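PDB 1LZL: heroin esterase, which probably hydrolyses the acetyl ester bonds of heroin and related acetyl esters, as an esterase of the alpha/beta hydrolase fold. Local coordinates for residues T3-L7 / M257-P261; E281-P286 / R303-E307. One frame throughout, in Å; residues are numbered along the deposited sequence.

Contact 1 of 2, residues T3-L7 / M257-P261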
loop_
_atom_site.group_PDB
_atom_site.type_symbol
_atom_site.label_atom_id
_atom_site.label_comp_id
_atom_site.label_asym_id
_atom_site.label_seq_id
_atom_site.Cartn_x
_atom_site.Cartn_y
_atom_site.Cartn_z
ATOM N N THR A 3 23.595 -9.675 13.904
ATOM C CA THR A 3 22.408 -9.137 14.616
ATOM C C THR A 3 21.108 -9.781 14.154
ATOM O O THR A 3 20.194 -10.073 14.943
ATOM C CB THR A 3 22.326 -7.609 14.397
ATOM O OG1 THR A 3 23.519 -7.018 14.923
ATOM C CG2 THR A 3 21.184 -6.977 15.154
ATOM N N PHE A 4 20.986 -10.017 12.862
ATOM C CA PHE A 4 19.828 -10.667 12.246
ATOM C C PHE A 4 20.302 -11.814 11.365
ATOM O O PHE A 4 20.465 -11.710 10.133
ATOM C CB PHE A 4 19.039 -9.678 11.367
ATOM C CG PHE A 4 18.460 -8.498 12.130
ATOM C CD1 PHE A 4 17.386 -8.661 12.984
ATOM C CD2 PHE A 4 19.020 -7.244 11.971
ATOM C CE1 PHE A 4 16.819 -7.619 13.697
ATOM C CE2 PHE A 4 18.469 -6.192 12.713
ATOM C CZ PHE A 4 17.399 -6.366 13.579
ATOM N N PRO A 5 20.608 -12.939 12.004
ATOM C CA PRO A 5 21.282 -14.034 11.276
ATOM C C PRO A 5 20.372 -14.699 10.247
ATOM O O PRO A 5 20.903 -15.326 9.296
ATOM C CB PRO A 5 21.726 -14.960 12.411
ATOM C CG PRO A 5 20.989 -14.551 13.640
ATOM C CD PRO A 5 20.409 -13.169 13.417
ATOM N N THR A 6 19.039 -14.528 10.294
ATOM C CA THR A 6 18.210 -15.096 9.246
ATOM C C THR A 6 18.120 -14.211 8.019
ATOM O O THR A 6 17.564 -14.575 6.978
ATOM C CB THR A 6 16.762 -15.358 9.704
ATOM O OG1 THR A 6 16.114 -14.100 9.920
ATOM C CG2 THR A 6 16.737 -16.156 10.998
ATOM N N LEU A 7 18.670 -12.991 8.042
ATOM C CA LEU A 7 18.626 -12.184 6.852
ATOM C C LEU A 7 19.279 -12.815 5.650
ATOM O O LEU A 7 20.333 -13.454 5.702
ATOM C CB LEU A 7 19.377 -10.848 7.114
ATOM C CG LEU A 7 18.537 -9.661 7.516
ATOM C CD1 LEU A 7 19.438 -8.464 7.842
ATOM C CD2 LEU A 7 17.580 -9.320 6.397
ATOM N N MET A 257 6.953 -9.924 5.076
ATOM C CA MET A 257 8.391 -10.094 5.201
ATOM C C MET A 257 8.716 -10.687 6.564
ATOM O O MET A 257 8.015 -10.443 7.528
ATOM C CB MET A 257 9.109 -8.767 4.999
ATOM C CG MET A 257 8.751 -8.081 3.694
ATOM S SD MET A 257 9.354 -8.926 2.229
ATOM C CE MET A 257 7.958 -8.876 1.137
ATOM N N GLU A 258 9.815 -11.460 6.603
ATOM C CA GLU A 258 10.099 -12.210 7.827
ATOM C C GLU A 258 10.310 -11.352 9.075
ATOM O O GLU A 258 9.774 -11.646 10.136
ATOM C CB GLU A 258 11.350 -13.057 7.555
ATOM C CG GLU A 258 11.672 -13.915 8.778
ATOM C CD GLU A 258 12.815 -14.890 8.622
ATOM O OE1 GLU A 258 12.976 -15.433 7.511
ATOM O OE2 GLU A 258 13.524 -15.127 9.655
ATOM N N LEU A 259 11.145 -10.329 8.940
ATOM C CA LEU A 259 11.594 -9.509 10.050
ATOM C C LEU A 259 10.813 -8.209 10.124
ATOM O O LEU A 259 11.251 -7.220 10.717
ATOM C CB LEU A 259 13.107 -9.221 9.938
ATOM C CG LEU A 259 14.000 -10.459 10.005
ATOM C CD1 LEU A 259 15.454 -10.044 9.958
ATOM C CD2 LEU A 259 13.766 -11.268 11.273
ATOM N N ASP A 260 9.601 -8.173 9.579
ATOM C CA ASP A 260 8.688 -7.043 9.655
ATOM C C ASP A 260 7.730 -7.161 10.807
ATOM O O ASP A 260 6.996 -8.187 10.975
ATOM C CB ASP A 260 7.916 -7.011 8.332
ATOM C CG ASP A 260 7.016 -5.819 8.127
ATOM O OD1 ASP A 260 6.830 -5.010 9.067
ATOM O OD2 ASP A 260 6.537 -5.686 6.990
ATOM N N PRO A 261 7.562 -6.184 11.695
ATOM C CA PRO A 261 6.561 -6.271 12.753
ATOM C C PRO A 261 5.141 -6.464 12.183
ATOM O O PRO A 261 4.276 -6.996 12.868
ATOM C CB PRO A 261 6.576 -4.876 13.413
ATOM C CG PRO A 261 7.601 -4.104 12.715
ATOM C CD PRO A 261 8.338 -4.918 11.708
#

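Contact 2 of 2, residues E281-P286 / R303-E307. Unlike the reference sequence in segment 303-307: Glu307 (reference Lys).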
loop_
_atom_site.group_PDB
_atom_site.type_symbol
_atom_site.label_atom_id
_atom_site.label_comp_id
_atom_site.label_asym_id
_atom_site.label_seq_id
_atom_site.Cartn_x
_atom_site.Cartn_y
_atom_site.Cartn_z
ATOM N N GLU A 281 -3.747 -15.285 -2.616
ATOM C CA GLU A 281 -2.350 -15.695 -2.669
ATOM C C GLU A 281 -1.668 -14.987 -1.503
ATOM O O GLU A 281 -1.711 -13.760 -1.419
ATOM C CB GLU A 281 -1.673 -15.265 -3.975
ATOM C CG GLU A 281 -0.221 -15.716 -4.031
ATOM C CD GLU A 281 0.392 -15.704 -5.408
ATOM O OE1 GLU A 281 -0.248 -15.205 -6.389
ATOM O OE2 GLU A 281 1.511 -16.177 -5.539
ATOM N N LEU A 282 -1.089 -15.789 -0.624
ATOM C CA LEU A 282 -0.360 -15.285 0.537
ATOM C C LEU A 282 1.110 -15.682 0.393
ATOM O O LEU A 282 1.381 -16.858 0.119
ATOM C CB LEU A 282 -0.917 -15.863 1.855
ATOM C CG LEU A 282 -0.027 -15.633 3.098
ATOM C CD1 LEU A 282 0.140 -14.145 3.417
ATOM C CD2 LEU A 282 -0.660 -16.386 4.265
ATOM N N HIS A 283 2.048 -14.758 0.496
ATOM C CA HIS A 283 3.456 -15.119 0.421
ATOM C C HIS A 283 4.245 -14.358 1.472
ATOM O O HIS A 283 4.338 -13.120 1.384
ATOM C CB HIS A 283 3.952 -14.810 -0.987
ATOM C CG HIS A 283 5.203 -15.565 -1.328
ATOM N ND1 HIS A 283 5.663 -15.620 -2.631
ATOM C CD2 HIS A 283 6.060 -16.278 -0.580
ATOM C CE1 HIS A 283 6.771 -16.343 -2.647
ATOM N NE2 HIS A 283 7.051 -16.775 -1.417
ATOM N N SER A 284 4.759 -15.103 2.461
ATOM C CA SER A 284 5.719 -14.521 3.422
ATOM C C SER A 284 7.099 -14.913 2.946
ATOM O O SER A 284 7.449 -16.104 2.826
ATOM C CB SER A 284 5.432 -15.035 4.811
ATOM O OG SER A 284 6.007 -14.229 5.860
ATOM N N PHE A 285 7.930 -13.910 2.648
ATOM C CA PHE A 285 9.222 -14.151 2.005
ATOM C C PHE A 285 10.277 -14.356 3.085
ATOM O O PHE A 285 10.207 -13.688 4.155
ATOM C CB PHE A 285 9.596 -12.933 1.137
ATOM C CG PHE A 285 8.855 -12.889 -0.186
ATOM C CD1 PHE A 285 7.597 -12.293 -0.238
ATOM C CD2 PHE A 285 9.382 -13.465 -1.344
ATOM C CE1 PHE A 285 6.850 -12.264 -1.410
ATOM C CE2 PHE A 285 8.648 -13.446 -2.537
ATOM C CZ PHE A 285 7.399 -12.852 -2.548
ATOM N N PRO A 286 11.213 -15.279 2.898
ATOM C CA PRO A 286 12.202 -15.584 3.934
ATOM C C PRO A 286 13.365 -14.591 3.928
ATOM O O PRO A 286 13.790 -14.118 2.865
ATOM C CB PRO A 286 12.669 -16.981 3.475
ATOM C CG PRO A 286 12.653 -16.896 1.981
ATOM C CD PRO A 286 11.384 -16.097 1.669
ATOM N N ARG A 303 12.499 -11.857 -7.161
ATOM C CA ARG A 303 11.410 -12.832 -7.140
ATOM C C ARG A 303 10.090 -12.190 -6.701
ATOM O O ARG A 303 9.022 -12.470 -7.278
ATOM C CB ARG A 303 11.657 -13.933 -6.123
ATOM C CG ARG A 303 12.657 -15.009 -6.468
ATOM C CD ARG A 303 12.440 -16.205 -5.595
ATOM N NE ARG A 303 12.807 -16.195 -4.177
ATOM C CZ ARG A 303 11.935 -16.648 -3.254
ATOM N NH1 ARG A 303 10.710 -17.097 -3.545
ATOM N NH2 ARG A 303 12.231 -16.688 -1.949
ATOM N N GLY A 304 10.146 -11.373 -5.650
ATOM C CA GLY A 304 8.914 -10.716 -5.163
ATOM C C GLY A 304 8.314 -9.783 -6.201
ATOM O O GLY A 304 7.112 -9.738 -6.437
ATOM N N ALA A 305 9.194 -9.007 -6.846
ATOM C CA ALA A 305 8.729 -8.080 -7.897
ATOM C C ALA A 305 8.112 -8.760 -9.094
ATOM O O ALA A 305 7.090 -8.340 -9.651
ATOM C CB ALA A 305 9.907 -7.179 -8.329
ATOM N N ALA A 306 8.759 -9.849 -9.523
ATOM C CA ALA A 306 8.196 -10.613 -10.656
ATOM C C ALA A 306 6.843 -11.182 -10.302
ATOM O O ALA A 306 5.893 -11.183 -11.094
ATOM C CB ALA A 306 9.173 -11.700 -11.069
ATOM N N GLU A 307 6.748 -11.696 -9.060
ATOM C CA GLU A 307 5.466 -12.290 -8.662
ATOM C C GLU A 307 4.392 -11.240 -8.521
ATOM O O GLU A 307 3.227 -11.491 -8.817
ATOM C CB GLU A 307 5.660 -12.988 -7.323
ATOM C CG GLU A 307 4.403 -13.652 -6.750
ATOM C CD GLU A 307 4.803 -14.514 -5.560
ATOM O OE1 GLU A 307 5.435 -15.592 -5.742
ATOM O OE2 GLU A 307 4.505 -14.121 -4.418
#

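Contact 1 of 2, residues T3-L7 / M257-P261
The Phe4 ring meets Leu259 obliquely, its CD1 lying 3.8 Å from Leu259 CD1, while one ring face carries the CG2 methyl of Thr3, its own neighbour in the chain, 3.7 Å above the plane and displaced toward the rim. The second flat group, the carboxylate of Glu258, is approached from above: Thr6 OG1 donates to Glu258 OE2 at 2.8 Å, 56° out of the carboxylate plane. The other carboxylate oxygen, OE1, accepts from the backbone N of Gly287. Leu259 CD1 also lies 4.0 Å from Leu7 CG, the branch point of that side chain, and Leu259 CD2 passes 3.9 Å from Thr6 OG1. One leucine thus meets three residues of 3-7. Glu258 CG stands anti to the backbone N (chi1 -178°) and the chain beyond CG is extended, which carries the carboxylate across to the threonine. Segment 3-7 is bent by a type I turn, Leu7 N bonding to Phe4 O, which presents Phe4, Thr6 and Leu7 to Leu259. With an alanine here instead of Glu258, the Thr6 hydroxyl and the Gly287 N-H would probably both lose their acceptor, and the N-terminal segment would be held to this loop mainly by Leu259. Asp260, next in the loop, bonds through OD2 to His290 ND1, consistent with the acid of a Ser-His-Asp triad; its OD1 caps Leu262 N at the turn before helix 263-275. Chemically, then, the N-terminal segment is joined by one polar bond and an apolar patch to the loop bearing that probable acid, without touching Asp260 itself.

Contact 2 of 2, residues E281-P286 / R303-E307
His283 and Glu307 are brought together by matching first torsions: each has CG anti to its own backbone N (chi1 -160° in His283), and Glu307 continues in an extended chain, so that ring and carboxylate meet between strand and helix. His283 ND1 donates to Glu307 OE2 at 2.6 Å with an N-H...O angle of 163°; the acceptor lies near the ring plane and uses its syn lone pair. Ring and carboxylate are nearly coplanar, which fits a carboxylate arriving at the imidazole edge. OE2 also bonds to Tyr253 OH, so two partners grip the same oxygen. Glu281 comes at this carboxylate from the opposite direction, its OE2 3.8 Å from Glu307 OE2, a pairing of like charges that would be expected to favour a proton on one of the acids or a positive charge on the histidine. Phe285 lies over one face of His283, its CZ 3.2 Å above the imidazole plane and offset toward the rim, and the same CZ reaches the helix backbone at Gly304 CA, 3.7 Å away. The absence of a side chain at Gly304 leaves the CA itself as the contact surface. Arg303, bent at chi3, places its guanidinium over Phe285 CD2 by one face, and Pro286 CD approaches its edge, 3.8 Å from Arg303 NH2. Axis geometry sets this in the fold: strand 281-285 and helix 303-307 run antiparallel at 166° and 11.1 Å. The strand is one of the two edge strands of the sheet, bonded along its backbone to strand 252-257; helix 299-315 packs on one face of it, whereas Leu282 and Ser284 face helix 263-275 on the other.

In the fold
The two contacts follow in series along the chain, with centres about 15 Å apart, and meet directly where adjacent strands 252-257 and 280-285 end. Glu258 CB lies 3.6 Å from Phe285 O, and Met257 CE lies 3.7 Å from Phe285 CD1, so segment 257-261 packs against the end of strand 280-285. In the alpha/beta hydrolase fold, the acid and the histidine of the triad follow these last two strands, which fits Asp260 in contact 1 and His290 just beyond segment 281-286. Ser160, on a probable nucleophile elbow, would complete the triad. Contact 1 therefore borders the probable active site, while contact 2 joins helix 299-315, the last of the chain, to the edge strand 280-285.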